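Long-range contacts in RimK domain protein ATP-grasp (Sphaerobacter thermophilus, PDB 5I47), which is probably an ATP-dependent ligase of the RimK-like ATP-grasp family, possibly one that attaches glutamate to a ribosomal protein: residues R13-E18 and D256-S261; R6-A11 and V53-R58; A26-E31 and I271-L276. All blocks are in the same frame, centred on the assembly; numbering follows the deposited sequence.

Contact 1. Residues R13-E18 and D256-S261; sequences RLRVEE and DFRSLS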
ATOM      1  N   ARG B  13      -3.723  19.121  14.949  1.00 53.55           N
ATOM      2  CA  ARG B  13      -4.057  20.092  15.981  1.00 56.92           C
ATOM      3  C   ARG B  13      -4.124  19.378  17.323  1.00 59.49           C
ATOM      4  O   ARG B  13      -4.486  18.199  17.397  1.00 60.03           O
ATOM      5  CB  ARG B  13      -5.383  20.802  15.682  1.00 57.08           C
ATOM      6  CG  ARG B  13      -6.574  19.876  15.516  1.00 56.20           C
ATOM      7  CD  ARG B  13      -7.813  20.662  15.128  1.00 57.95           C
ATOM      8  NE  ARG B  13      -9.003  20.129  15.776  1.00 59.61           N
ATOM      9  CZ  ARG B  13      -9.374  20.434  17.015  1.00 64.66           C
ATOM     10  NH1 ARG B  13      -8.647  21.270  17.747  1.00 62.13           N
ATOM     11  NH2 ARG B  13     -10.469  19.899  17.527  1.00 69.37           N
ATOM     12  N   LEU B  14      -3.767  20.106  18.380  1.00 57.32           N
ATOM     13  CA  LEU B  14      -3.736  19.544  19.725  1.00 51.94           C
ATOM     14  C   LEU B  14      -5.153  19.417  20.269  1.00 52.47           C
ATOM     15  O   LEU B  14      -5.886  20.409  20.352  1.00 59.67           O
ATOM     16  CB  LEU B  14      -2.885  20.416  20.646  1.00 45.81           C
ATOM     17  CG  LEU B  14      -1.423  20.617  20.243  1.00 45.27           C
ATOM     18  CD1 LEU B  14      -0.706  21.500  21.247  1.00 44.58           C
ATOM     19  CD2 LEU B  14      -0.710  19.279  20.106  1.00 48.59           C
ATOM     20  N   ARG B  15      -5.539  18.198  20.640  1.00 48.70           N
ATOM     21  CA  ARG B  15      -6.782  17.933  21.338  1.00 47.74           C
ATOM     22  C   ARG B  15      -6.458  17.486  22.765  1.00 45.24           C
ATOM     23  O   ARG B  15      -5.322  17.649  23.236  1.00 43.72           O
ATOM     24  CB  ARG B  15      -7.600  16.899  20.565  1.00 51.18           C
ATOM     25  CG  ARG B  15      -8.085  17.358  19.203  1.00 58.16           C
ATOM     26  CD  ARG B  15      -8.626  16.178  18.413  1.00 68.91           C
ATOM     27  NE  ARG B  15      -7.700  15.044  18.446  1.00 78.73           N
ATOM     28  CZ  ARG B  15      -7.925  13.904  19.099  1.00 78.39           C
ATOM     29  NH1 ARG B  15      -9.055  13.729  19.770  1.00 79.62           N
ATOM     30  NH2 ARG B  15      -7.019  12.935  19.072  1.00 73.08           N
ATOM     31  N   VAL B  16      -7.452  16.907  23.444  1.00 48.42           N
ATOM     32  CA  VAL B  16      -7.292  16.533  24.849  1.00 48.51           C
ATOM     33  C   VAL B  16      -6.176  15.506  25.008  1.00 50.02           C
ATOM     34  O   VAL B  16      -5.320  15.626  25.891  1.00 53.79           O
ATOM     35  CB  VAL B  16      -8.624  16.017  25.421  1.00 50.04           C
ATOM     36  CG1 VAL B  16      -8.392  15.268  26.722  1.00 49.42           C
ATOM     37  CG2 VAL B  16      -9.583  17.176  25.651  1.00 55.03           C
ATOM     38  N   GLU B  17      -6.171  14.476  24.157  1.00 49.44           N
ATOM     39  CA  GLU B  17      -5.130  13.455  24.251  1.00 48.83           C
ATOM     40  C   GLU B  17      -3.747  14.050  24.014  1.00 44.12           C
ATOM     41  O   GLU B  17      -2.773  13.653  24.662  1.00 38.14           O
ATOM     42  CB  GLU B  17      -5.406  12.326  23.258  1.00 48.80           C
ATOM     43  CG  GLU B  17      -6.594  11.441  23.619  1.00 47.70           C
ATOM     44  CD  GLU B  17      -7.907  11.967  23.064  1.00 47.56           C
ATOM     45  OE1 GLU B  17      -7.915  13.095  22.521  1.00 48.01           O
ATOM     46  OE2 GLU B  17      -8.926  11.247  23.165  1.00 43.64           O
ATOM     47  N   GLU B  18      -3.647  15.022  23.102  1.00 45.27           N
ATOM     48  CA  GLU B  18      -2.345  15.598  22.776  1.00 45.13           C
ATOM     49  C   GLU B  18      -1.777  16.405  23.940  1.00 46.49           C
ATOM     50  O   GLU B  18      -0.567  16.371  24.190  1.00 48.15           O
ATOM     51  CB  GLU B  18      -2.450  16.460  21.518  1.00 45.73           C
ATOM     52  CG  GLU B  18      -2.346  15.676  20.215  1.00 47.97           C
ATOM     53  CD  GLU B  18      -3.532  14.760  19.982  1.00 56.03           C
ATOM     54  OE1 GLU B  18      -4.677  15.262  19.962  1.00 58.70           O
ATOM     55  OE2 GLU B  18      -3.324  13.536  19.832  1.00 58.95           O
ATOM     56  N   ASP B 256      -8.079   7.961  20.313  1.00 51.45           N
ATOM     57  CA  ASP B 256      -8.952   8.365  21.410  1.00 56.49           C
ATOM     58  C   ASP B 256      -8.639   7.510  22.633  1.00 56.04           C
ATOM     59  O   ASP B 256      -9.021   6.337  22.689  1.00 55.96           O
ATOM     60  CB  ASP B 256     -10.423   8.220  21.024  1.00 63.67           C
ATOM     61  CG  ASP B 256     -10.701   8.652  19.602  1.00 74.66           C
ATOM     62  OD1 ASP B 256     -10.203   9.723  19.192  1.00 78.39           O
ATOM     63  OD2 ASP B 256     -11.416   7.913  18.890  1.00 78.41           O
ATOM     64  N   PHE B 257      -7.945   8.090  23.610  1.00 54.85           N
ATOM     65  CA  PHE B 257      -7.860   7.502  24.942  1.00 53.08           C
ATOM     66  C   PHE B 257      -8.391   8.472  25.992  1.00 58.59           C
ATOM     67  O   PHE B 257      -7.947   8.471  27.142  1.00 61.45           O
ATOM     68  CB  PHE B 257      -6.437   7.043  25.266  1.00 43.42           C
ATOM     69  CG  PHE B 257      -5.388   8.116  25.148  1.00 40.47           C
ATOM     70  CD1 PHE B 257      -5.036   8.886  26.246  1.00 42.75           C
ATOM     71  CD2 PHE B 257      -4.717   8.317  23.954  1.00 37.47           C
ATOM     72  CE1 PHE B 257      -4.054   9.854  26.146  1.00 42.54           C
ATOM     73  CE2 PHE B 257      -3.737   9.287  23.846  1.00 35.55           C
ATOM     74  CZ  PHE B 257      -3.404  10.053  24.943  1.00 40.29           C
ATOM     75  N   ARG B 258      -9.362   9.296  25.589  1.00 60.24           N
ATOM     76  CA  ARG B 258      -9.987  10.255  26.495  1.00 56.03           C
ATOM     77  C   ARG B 258     -10.738   9.546  27.614  1.00 53.73           C
ATOM     78  O   ARG B 258     -10.510   9.810  28.800  1.00 52.38           O
ATOM     79  CB  ARG B 258     -10.939  11.151  25.701  1.00 55.41           C
ATOM     80  CG  ARG B 258     -10.988  12.601  26.131  1.00 59.14           C
ATOM     81  CD  ARG B 258     -12.023  13.354  25.307  1.00 61.84           C
ATOM     82  NE  ARG B 258     -11.814  13.176  23.872  1.00 64.61           N
ATOM     83  CZ  ARG B 258     -11.434  14.142  23.041  1.00 67.72           C
ATOM     84  NH1 ARG B 258     -11.229  15.370  23.493  1.00 68.52           N
ATOM     85  NH2 ARG B 258     -11.271  13.884  21.752  1.00 69.92           N
ATOM     86  N   SER B 259     -11.646   8.637  27.245  1.00 53.49           N
ATOM     87  CA  SER B 259     -12.485   7.963  28.232  1.00 55.62           C
ATOM     88  C   SER B 259     -11.652   7.162  29.224  1.00 59.36           C
ATOM     89  O   SER B 259     -11.930   7.172  30.429  1.00 62.20           O
ATOM     90  CB  SER B 259     -13.488   7.054  27.521  1.00 58.78           C
ATOM     91  OG  SER B 259     -14.134   6.187  28.439  1.00 63.06           O
ATOM     92  N   LEU B 260     -10.627   6.459  28.738  1.00 58.55           N
ATOM     93  CA  LEU B 260      -9.833   5.614  29.625  1.00 54.61           C
ATOM     94  C   LEU B 260      -9.001   6.452  30.589  1.00 50.62           C
ATOM     95  O   LEU B 260      -8.852   6.090  31.760  1.00 49.88           O
ATOM     96  CB  LEU B 260      -8.943   4.681  28.804  1.00 56.34           C
ATOM     97  CG  LEU B 260      -8.355   3.500  29.577  1.00 60.39           C
ATOM     98  CD1 LEU B 260      -9.465   2.649  30.177  1.00 60.97           C
ATOM     99  CD2 LEU B 260      -7.452   2.657  28.687  1.00 60.99           C
ATOM    100  N   SER B 261      -8.456   7.578  30.118  1.00 49.11           N
ATOM    101  CA  SER B 261      -7.770   8.506  31.011  1.00 53.27           C
ATOM    102  C   SER B 261      -8.704   9.077  32.067  1.00 59.35           C
ATOM    103  O   SER B 261      -8.247   9.454  33.152  1.00 57.31           O
ATOM    104  CB  SER B 261      -7.139   9.646  30.214  1.00 54.13           C
ATOM    105  OG  SER B 261      -5.871   9.280  29.706  1.00 57.49           O
TER

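Contact 2. Residues R6-A11 and V53-R58; sequences RVALLA and VAALDR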
ATOM      1  N   ARG B   6      13.578  16.792  22.342  1.00 68.91           N
ATOM      2  CA  ARG B   6      12.165  17.031  22.092  1.00 65.43           C
ATOM      3  C   ARG B   6      11.524  15.792  21.478  1.00 60.54           C
ATOM      4  O   ARG B   6      12.204  14.851  21.061  1.00 62.87           O
ATOM      5  CB  ARG B   6      11.963  18.241  21.172  1.00 65.88           C
ATOM      6  CG  ARG B   6      12.709  19.491  21.609  1.00 65.99           C
ATOM      7  CD  ARG B   6      12.416  20.635  20.660  1.00 66.04           C
ATOM      8  NE  ARG B   6      12.889  20.352  19.308  1.00 63.51           N
ATOM      9  CZ  ARG B   6      12.304  20.806  18.204  1.00 64.32           C
ATOM     10  NH1 ARG B   6      12.802  20.501  17.014  1.00 63.01           N
ATOM     11  NH2 ARG B   6      11.211  21.555  18.291  1.00 65.68           N
ATOM     12  N   VAL B   7      10.195  15.807  21.418  1.00 53.77           N
ATOM     13  CA  VAL B   7       9.405  14.704  20.883  1.00 49.42           C
ATOM     14  C   VAL B   7       8.351  15.279  19.947  1.00 50.02           C
ATOM     15  O   VAL B   7       7.648  16.230  20.308  1.00 52.95           O
ATOM     16  CB  VAL B   7       8.745  13.880  22.006  1.00 46.52           C
ATOM     17  CG1 VAL B   7       7.650  12.989  21.446  1.00 47.45           C
ATOM     18  CG2 VAL B   7       9.789  13.047  22.734  1.00 43.10           C
ATOM     19  N   ALA B   8       8.239  14.704  18.750  1.00 44.20           N
ATOM     20  CA  ALA B   8       7.296  15.179  17.744  1.00 39.57           C
ATOM     21  C   ALA B   8       5.954  14.471  17.895  1.00 43.88           C
ATOM     22  O   ALA B   8       5.902  13.239  17.980  1.00 44.43           O
ATOM     23  CB  ALA B   8       7.853  14.957  16.339  1.00 34.02           C
ATOM     24  N   LEU B   9       4.874  15.255  17.924  1.00 40.76           N
ATOM     25  CA  LEU B   9       3.501  14.745  17.961  1.00 33.98           C
ATOM     26  C   LEU B   9       2.902  14.959  16.573  1.00 32.15           C
ATOM     27  O   LEU B   9       2.381  16.031  16.262  1.00 33.23           O
ATOM     28  CB  LEU B   9       2.663  15.440  19.038  1.00 33.37           C
ATOM     29  CG  LEU B   9       3.023  15.317  20.520  1.00 33.19           C
ATOM     30  CD1 LEU B   9       2.017  16.105  21.360  1.00 30.72           C
ATOM     31  CD2 LEU B   9       3.077  13.860  20.966  1.00 26.29           C
ATOM     32  N   LEU B  10       2.982  13.924  15.737  1.00 36.48           N
ATOM     33  CA  LEU B  10       2.481  13.991  14.370  1.00 32.39           C
ATOM     34  C   LEU B  10       0.965  14.100  14.373  1.00 32.28           C
ATOM     35  O   LEU B  10       0.257  13.087  14.425  1.00 34.23           O
ATOM     36  CB  LEU B  10       2.932  12.766  13.571  1.00 31.46           C
ATOM     37  CG  LEU B  10       4.443  12.570  13.468  1.00 34.84           C
ATOM     38  CD1 LEU B  10       4.784  11.303  12.691  1.00 34.82           C
ATOM     39  CD2 LEU B  10       5.073  13.789  12.820  1.00 34.66           C
ATOM     40  N   ALA B  11       0.458  15.326  14.328  1.00 33.24           N
ATOM     41  CA  ALA B  11      -0.973  15.569  14.383  1.00 32.81           C
ATOM     42  C   ALA B  11      -1.254  16.889  13.685  1.00 39.47           C
ATOM     43  O   ALA B  11      -0.342  17.661  13.382  1.00 44.14           O
ATOM     44  CB  ALA B  11      -1.486  15.586  15.827  1.00 33.06           C
ATOM     45  N   VAL B  53      14.077  13.341  19.188  1.00 48.92           N
ATOM     46  CA  VAL B  53      14.540  12.018  19.586  1.00 47.91           C
ATOM     47  C   VAL B  53      13.520  10.940  19.253  1.00 45.16           C
ATOM     48  O   VAL B  53      13.874   9.754  19.209  1.00 45.20           O
ATOM     49  CB  VAL B  53      14.874  11.997  21.086  1.00 48.96           C
ATOM     50  CG1 VAL B  53      15.773  13.173  21.432  1.00 55.20           C
ATOM     51  CG2 VAL B  53      13.599  12.028  21.917  1.00 43.65           C
ATOM     52  N   ALA B  54      12.269  11.318  19.003  1.00 41.78           N
ATOM     53  CA  ALA B  54      11.218  10.370  18.661  1.00 38.59           C
ATOM     54  C   ALA B  54      10.042  11.134  18.072  1.00 39.20           C
ATOM     55  O   ALA B  54       9.895  12.343  18.281  1.00 39.14           O
ATOM     56  CB  ALA B  54      10.774   9.558  19.881  1.00 36.73           C
ATOM     57  N   ALA B  55       9.211  10.413  17.320  1.00 35.84           N
ATOM     58  CA  ALA B  55       7.959  10.937  16.795  1.00 29.98           C
ATOM     59  C   ALA B  55       6.830   9.998  17.191  1.00 30.61           C
ATOM     60  O   ALA B  55       7.012   8.777  17.229  1.00 31.04           O
ATOM     61  CB  ALA B  55       8.001  11.093  15.273  1.00 24.37           C
ATOM     62  N   LEU B  56       5.671  10.570  17.501  1.00 28.86           N
ATOM     63  CA  LEU B  56       4.503   9.792  17.901  1.00 29.88           C
ATOM     64  C   LEU B  56       3.353  10.165  16.978  1.00 36.40           C
ATOM     65  O   LEU B  56       2.857  11.296  17.025  1.00 42.50           O
ATOM     66  CB  LEU B  56       4.149  10.044  19.366  1.00 31.29           C
ATOM     67  CG  LEU B  56       2.879   9.395  19.921  1.00 32.68           C
ATOM     68  CD1 LEU B  56       2.933   7.884  19.792  1.00 29.75           C
ATOM     69  CD2 LEU B  56       2.687   9.801  21.372  1.00 34.60           C
ATOM     70  N   ASP B  57       2.938   9.227  16.131  1.00 34.86           N
ATOM     71  CA  ASP B  57       1.871   9.498  15.174  1.00 34.13           C
ATOM     72  C   ASP B  57       0.537   9.502  15.905  1.00 37.14           C
ATOM     73  O   ASP B  57       0.088   8.464  16.405  1.00 37.11           O
ATOM     74  CB  ASP B  57       1.882   8.463  14.053  1.00 30.51           C
ATOM     75  CG  ASP B  57       1.051   8.890  12.857  1.00 29.37           C
ATOM     76  OD1 ASP B  57       0.040   9.593  13.044  1.00 31.24           O
ATOM     77  OD2 ASP B  57       1.414   8.524  11.724  1.00 34.29           O
ATOM     78  N   ARG B  58      -0.098  10.672  15.965  1.00 39.34           N
ATOM     79  CA  ARG B  58      -1.380  10.852  16.628  1.00 41.19           C
ATOM     80  C   ARG B  58      -2.539  10.900  15.642  1.00 39.36           C
ATOM     81  O   ARG B  58      -3.635  11.348  16.000  1.00 40.51           O
ATOM     82  CB  ARG B  58      -1.355  12.123  17.480  1.00 40.42           C
ATOM     83  CG  ARG B  58      -0.293  12.122  18.565  1.00 37.69           C
ATOM     84  CD  ARG B  58      -0.668  11.177  19.689  1.00 37.86           C
ATOM     85  NE  ARG B  58      -2.054  11.377  20.092  1.00 40.59           N
ATOM     86  CZ  ARG B  58      -2.982  10.427  20.083  1.00 44.34           C
ATOM     87  NH1 ARG B  58      -2.670   9.193  19.714  1.00 45.97           N
ATOM     88  NH2 ARG B  58      -4.222  10.710  20.459  1.00 46.99           N
TER

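Contact 3. Residues A26-E31 and I271-L276; sequences AARGHE and IADFVL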
ATOM      1  N   ALA B  26       6.573  16.226  29.335  1.00 58.70           N
ATOM      2  CA  ALA B  26       7.230  17.256  30.133  1.00 62.96           C
ATOM      3  C   ALA B  26       7.609  16.722  31.507  1.00 63.72           C
ATOM      4  O   ALA B  26       8.689  17.032  32.025  1.00 63.36           O
ATOM      5  CB  ALA B  26       6.327  18.482  30.262  1.00 63.24           C
ATOM      6  N   ALA B  27       6.739  15.905  32.107  1.00 60.73           N
ATOM      7  CA  ALA B  27       7.047  15.275  33.384  1.00 57.68           C
ATOM      8  C   ALA B  27       8.248  14.346  33.292  1.00 58.99           C
ATOM      9  O   ALA B  27       8.914  14.108  34.306  1.00 60.70           O
ATOM     10  CB  ALA B  27       5.829  14.505  33.895  1.00 52.55           C
ATOM     11  N   ARG B  28       8.546  13.821  32.107  1.00 60.32           N
ATOM     12  CA  ARG B  28       9.675  12.922  31.907  1.00 57.71           C
ATOM     13  C   ARG B  28      10.867  13.613  31.259  1.00 62.14           C
ATOM     14  O   ARG B  28      11.786  12.934  30.794  1.00 64.12           O
ATOM     15  CB  ARG B  28       9.241  11.712  31.077  1.00 49.16           C
ATOM     16  CG  ARG B  28       8.338  10.764  31.849  1.00 47.38           C
ATOM     17  CD  ARG B  28       7.521   9.863  30.941  1.00 46.39           C
ATOM     18  NE  ARG B  28       6.642   8.986  31.714  1.00 50.22           N
ATOM     19  CZ  ARG B  28       5.479   9.367  32.235  1.00 51.01           C
ATOM     20  NH1 ARG B  28       5.051  10.610  32.068  1.00 53.99           N
ATOM     21  NH2 ARG B  28       4.741   8.507  32.925  1.00 47.52           N
ATOM     22  N   GLY B  29      10.871  14.944  31.215  1.00 64.81           N
ATOM     23  CA  GLY B  29      12.037  15.688  30.785  1.00 65.13           C
ATOM     24  C   GLY B  29      12.170  15.922  29.298  1.00 68.17           C
ATOM     25  O   GLY B  29      13.291  16.124  28.819  1.00 69.00           O
ATOM     26  N   HIS B  30      11.067  15.912  28.550  1.00 68.23           N
ATOM     27  CA  HIS B  30      11.115  16.119  27.110  1.00 63.57           C
ATOM     28  C   HIS B  30      10.005  17.068  26.690  1.00 60.60           C
ATOM     29  O   HIS B  30       8.892  17.009  27.219  1.00 59.79           O
ATOM     30  CB  HIS B  30      10.995  14.792  26.351  1.00 58.88           C
ATOM     31  CG  HIS B  30      12.184  13.897  26.509  1.00 57.72           C
ATOM     32  ND1 HIS B  30      13.306  14.002  25.714  1.00 59.23           N
ATOM     33  CD2 HIS B  30      12.427  12.882  27.372  1.00 55.15           C
ATOM     34  CE1 HIS B  30      14.188  13.090  26.079  1.00 57.02           C
ATOM     35  NE2 HIS B  30      13.680  12.397  27.083  1.00 56.87           N
ATOM     36  N   GLU B  31      10.310  17.942  25.737  1.00 60.97           N
ATOM     37  CA  GLU B  31       9.341  18.917  25.243  1.00 62.17           C
ATOM     38  C   GLU B  31       8.623  18.319  24.038  1.00 60.24           C
ATOM     39  O   GLU B  31       9.181  18.242  22.942  1.00 59.31           O
ATOM     40  CB  GLU B  31      10.027  20.230  24.884  1.00 64.14           C
ATOM     41  CG  GLU B  31       9.081  21.284  24.333  1.00 66.38           C
ATOM     42  CD  GLU B  31       9.795  22.329  23.502  1.00 68.59           C
ATOM     43  OE1 GLU B  31      11.034  22.244  23.375  1.00 70.46           O
ATOM     44  OE2 GLU B  31       9.115  23.232  22.971  1.00 68.40           O
ATOM     45  N   ILE B 271       2.201   5.705  27.384  1.00 44.33           N
ATOM     46  CA  ILE B 271       2.643   6.004  26.026  1.00 40.38           C
ATOM     47  C   ILE B 271       3.968   6.755  26.053  1.00 42.71           C
ATOM     48  O   ILE B 271       4.895   6.437  25.299  1.00 44.45           O
ATOM     49  CB  ILE B 271       1.557   6.790  25.271  1.00 35.02           C
ATOM     50  CG1 ILE B 271       0.322   5.913  25.067  1.00 36.01           C
ATOM     51  CG2 ILE B 271       2.085   7.296  23.940  1.00 29.05           C
ATOM     52  CD1 ILE B 271      -0.737   6.542  24.205  1.00 39.67           C
ATOM     53  N   ALA B 272       4.081   7.757  26.928  1.00 46.81           N
ATOM     54  CA  ALA B 272       5.336   8.492  27.052  1.00 47.33           C
ATOM     55  C   ALA B 272       6.473   7.583  27.496  1.00 45.14           C
ATOM     56  O   ALA B 272       7.618   7.768  27.066  1.00 44.29           O
ATOM     57  CB  ALA B 272       5.170   9.654  28.030  1.00 50.07           C
ATOM     58  N   ASP B 273       6.180   6.600  28.352  1.00 46.55           N
ATOM     59  CA  ASP B 273       7.196   5.626  28.735  1.00 45.18           C
ATOM     60  C   ASP B 273       7.582   4.744  27.554  1.00 45.83           C
ATOM     61  O   ASP B 273       8.766   4.473  27.335  1.00 43.61           O
ATOM     62  CB  ASP B 273       6.701   4.768  29.901  1.00 46.35           C
ATOM     63  CG  ASP B 273       6.694   5.517  31.223  1.00 54.41           C
ATOM     64  OD1 ASP B 273       7.506   6.454  31.385  1.00 54.61           O
ATOM     65  OD2 ASP B 273       5.879   5.160  32.104  1.00 60.06           O
ATOM     66  N   PHE B 274       6.595   4.289  26.780  1.00 46.09           N
ATOM     67  CA  PHE B 274       6.892   3.429  25.642  1.00 43.67           C
ATOM     68  C   PHE B 274       7.704   4.156  24.577  1.00 44.52           C
ATOM     69  O   PHE B 274       8.490   3.524  23.866  1.00 45.43           O
ATOM     70  CB  PHE B 274       5.591   2.883  25.048  1.00 45.93           C
ATOM     71  CG  PHE B 274       5.799   1.941  23.894  1.00 46.66           C
ATOM     72  CD1 PHE B 274       6.320   0.672  24.101  1.00 42.14           C
ATOM     73  CD2 PHE B 274       5.467   2.322  22.602  1.00 47.68           C
ATOM     74  CE1 PHE B 274       6.514  -0.193  23.041  1.00 39.87           C
ATOM     75  CE2 PHE B 274       5.657   1.457  21.537  1.00 43.62           C
ATOM     76  CZ  PHE B 274       6.179   0.200  21.759  1.00 40.97           C
ATOM     77  N   VAL B 275       7.545   5.476  24.463  1.00 46.82           N
ATOM     78  CA  VAL B 275       8.235   6.224  23.415  1.00 45.70           C
ATOM     79  C   VAL B 275       9.698   6.461  23.782  1.00 47.16           C
ATOM     80  O   VAL B 275      10.580   6.408  22.919  1.00 45.78           O
ATOM     81  CB  VAL B 275       7.489   7.545  23.137  1.00 42.66           C
ATOM     82  CG1 VAL B 275       8.314   8.456  22.249  1.00 37.72           C
ATOM     83  CG2 VAL B 275       6.141   7.267  22.489  1.00 42.60           C
ATOM     84  N   LEU B 276       9.983   6.718  25.056  1.00 55.48           N
ATOM     85  CA  LEU B 276      11.336   6.998  25.526  1.00 57.82           C
ATOM     86  C   LEU B 276      11.825   5.816  26.351  1.00 61.57           C
ATOM     87  O   LEU B 276      11.224   5.483  27.376  1.00 68.02           O
ATOM     88  CB  LEU B 276      11.371   8.274  26.369  1.00 59.03           C
ATOM     89  CG  LEU B 276      10.484   9.451  25.954  1.00 58.27           C
ATOM     90  CD1 LEU B 276       9.974  10.181  27.183  1.00 58.37           C
ATOM     91  CD2 LEU B 276      11.240  10.405  25.049  1.00 56.01           C
TER

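Contact 1. Residues R13-E18 and D256-S261
E17 lays its aliphatic stem over one face of the F257 ring. Its CG stands 3.5 Å from the ring centroid, only 9° off the normal, while E17 CB lies 3.5 Å from CZ of F257. The two side chains run past each other in opposite directions, and the bend at chi2 of E17 (88°) turns CD off the line of the stem; the carboxylate plane stands 79° to the ring. From there E17 OE1 makes a salt bridge with NH1 of R15 at 3.0 Å. The same OE1 hovers over one face of the R258 guanidinium, 3.5 Å from NH2, an attraction of charges without an N-H aimed at the oxygen. E17 OE2 lies 3.1 Å from the backbone N of R258, where helix 258-262 begins. The two arginines come close, R15 NH1 being 3.0 Å from R258 NH2, and the shared carboxylate would probably offset their repulsion. V16 CG2 packs 3.3 Å from R258 NH1.

Further out, the backbone N-H of R15, the N-cap residue, donates to OE1 of E18 (N to OE1 3.1 Å), and E18 in turn pairs with R58. The F257 ring also touches L21, V267 and A268. An alanine at F257 would probably strip the E17 CB and CG of the face they rest on and open a gap toward these neighbours. R15, E17, E18 and R258 form a salt-bridge network at the N-terminal end of helix 16-27, joining the preATP-grasp part to the RimK-like ATP-grasp part.

Contact 2. Residues R6-A11 and V53-R58
L9 lies beside L56 with both side chains pointing the same way, and their CD2 methyls meet at 4.1 Å. The two residues are paired in register between parallel strands whose axes come within 4.7 Å, at an angle of 22°. On the opposite face of the sheet A8 and A55 form the next pair, CB to CB 4.0 Å, and L10 sends its CD1 back over the CB of A55, 4.1 Å away. For L10, chi1 of -59° sets CG anti to the carbonyl carbon, and chi2 of 178° then carries CD1 to that methyl. The CA atoms of A8 and A55 are 4.4 Å apart.

Five backbone hydrogen bonds tie the segments together, alternating in direction as parallel pairing requires. A8 is bonded through both its N-H and its C=O: its N donates to A54 O at 2.9 Å, and its O accepts from L56 N at 2.7 Å. L10 repeats the pattern, taking L56 O with its N and giving its O to R58 N. V53 N to R6 O completes the set. At the far end R58 CB rests 3.8 Å from A11 CB; beyond CB the R58 side chain bends at chi2 and chi3, and the guanidinium binds E18 and the carbonyls of L254 and V255. D57 pairs with R65.

The strands are central in a Rossmann-like parallel sheet: strand 31-35 flanks 6-10 and strand 79-80 flanks 54-57, helix 16-27 packs against V7 and L9, and helix 63-74 covers L10 on the other face.

Contact 3. Residues A26-E31 and I271-L276
R28 and A272 bring the ends of two helices together, their CA atoms 7.9 Å apart, with helix 16-27 finishing in a Schellman motif whose C-prime residue is G29 (phi 87°). At these backbone angles any CB on G29 would press against the carbonyl O of R28, which accounts for a glycine.

R28 runs extended from CG to NE, with chi3 at -179°, and crosses the D273 side chain at about a right angle. NE donates to OD1 of D273 at 2.7 Å, with an N-H...O angle of 156°, in a charged hydrogen bond. The oxygen lies near the guanidinium plane, at its edge, yet the arginine comes to it from above the plane of the carboxylate. A272 places its CB over one face of the guanidinium, 3.7 Å from R28 CD, and R28 NH1 is additionally held by the carbonyl of A24.

H30 and L276 meet tip to tip in a CH-pi contact: CD2 of L276 sits over the imidazole face, 3.8 Å from the ring centroid and off-centre toward the rim, 3.6 Å from H30 CD2. L276 also touches F25 and V7.

The Schellman turn belongs to the beta-alpha-beta crossover from strand 6-10 through helix 16-27 to strand 31-35 of the Rossmann-like preATP-grasp part, against which the C-terminal helix 267-275 docks.

Contact 2 is the buried core, made of backbone hydrogen bonds and aliphatic side chains within one sheet, whereas contact 3 lies at the surface and contact 1 is partly buried. Contacts 1 and 3 use opposite ends of helix 16-27, the first at its start with a network of charges and the second at its close with one salt bridge and an imidazole-leucine contact. Each joins that helix to the C-terminal part of the chain. R58, at the end of strand 54-57, reaches into contact 1, and L56 and A54 of contact 2 pack on I271 and V275 from the helix of contact 3.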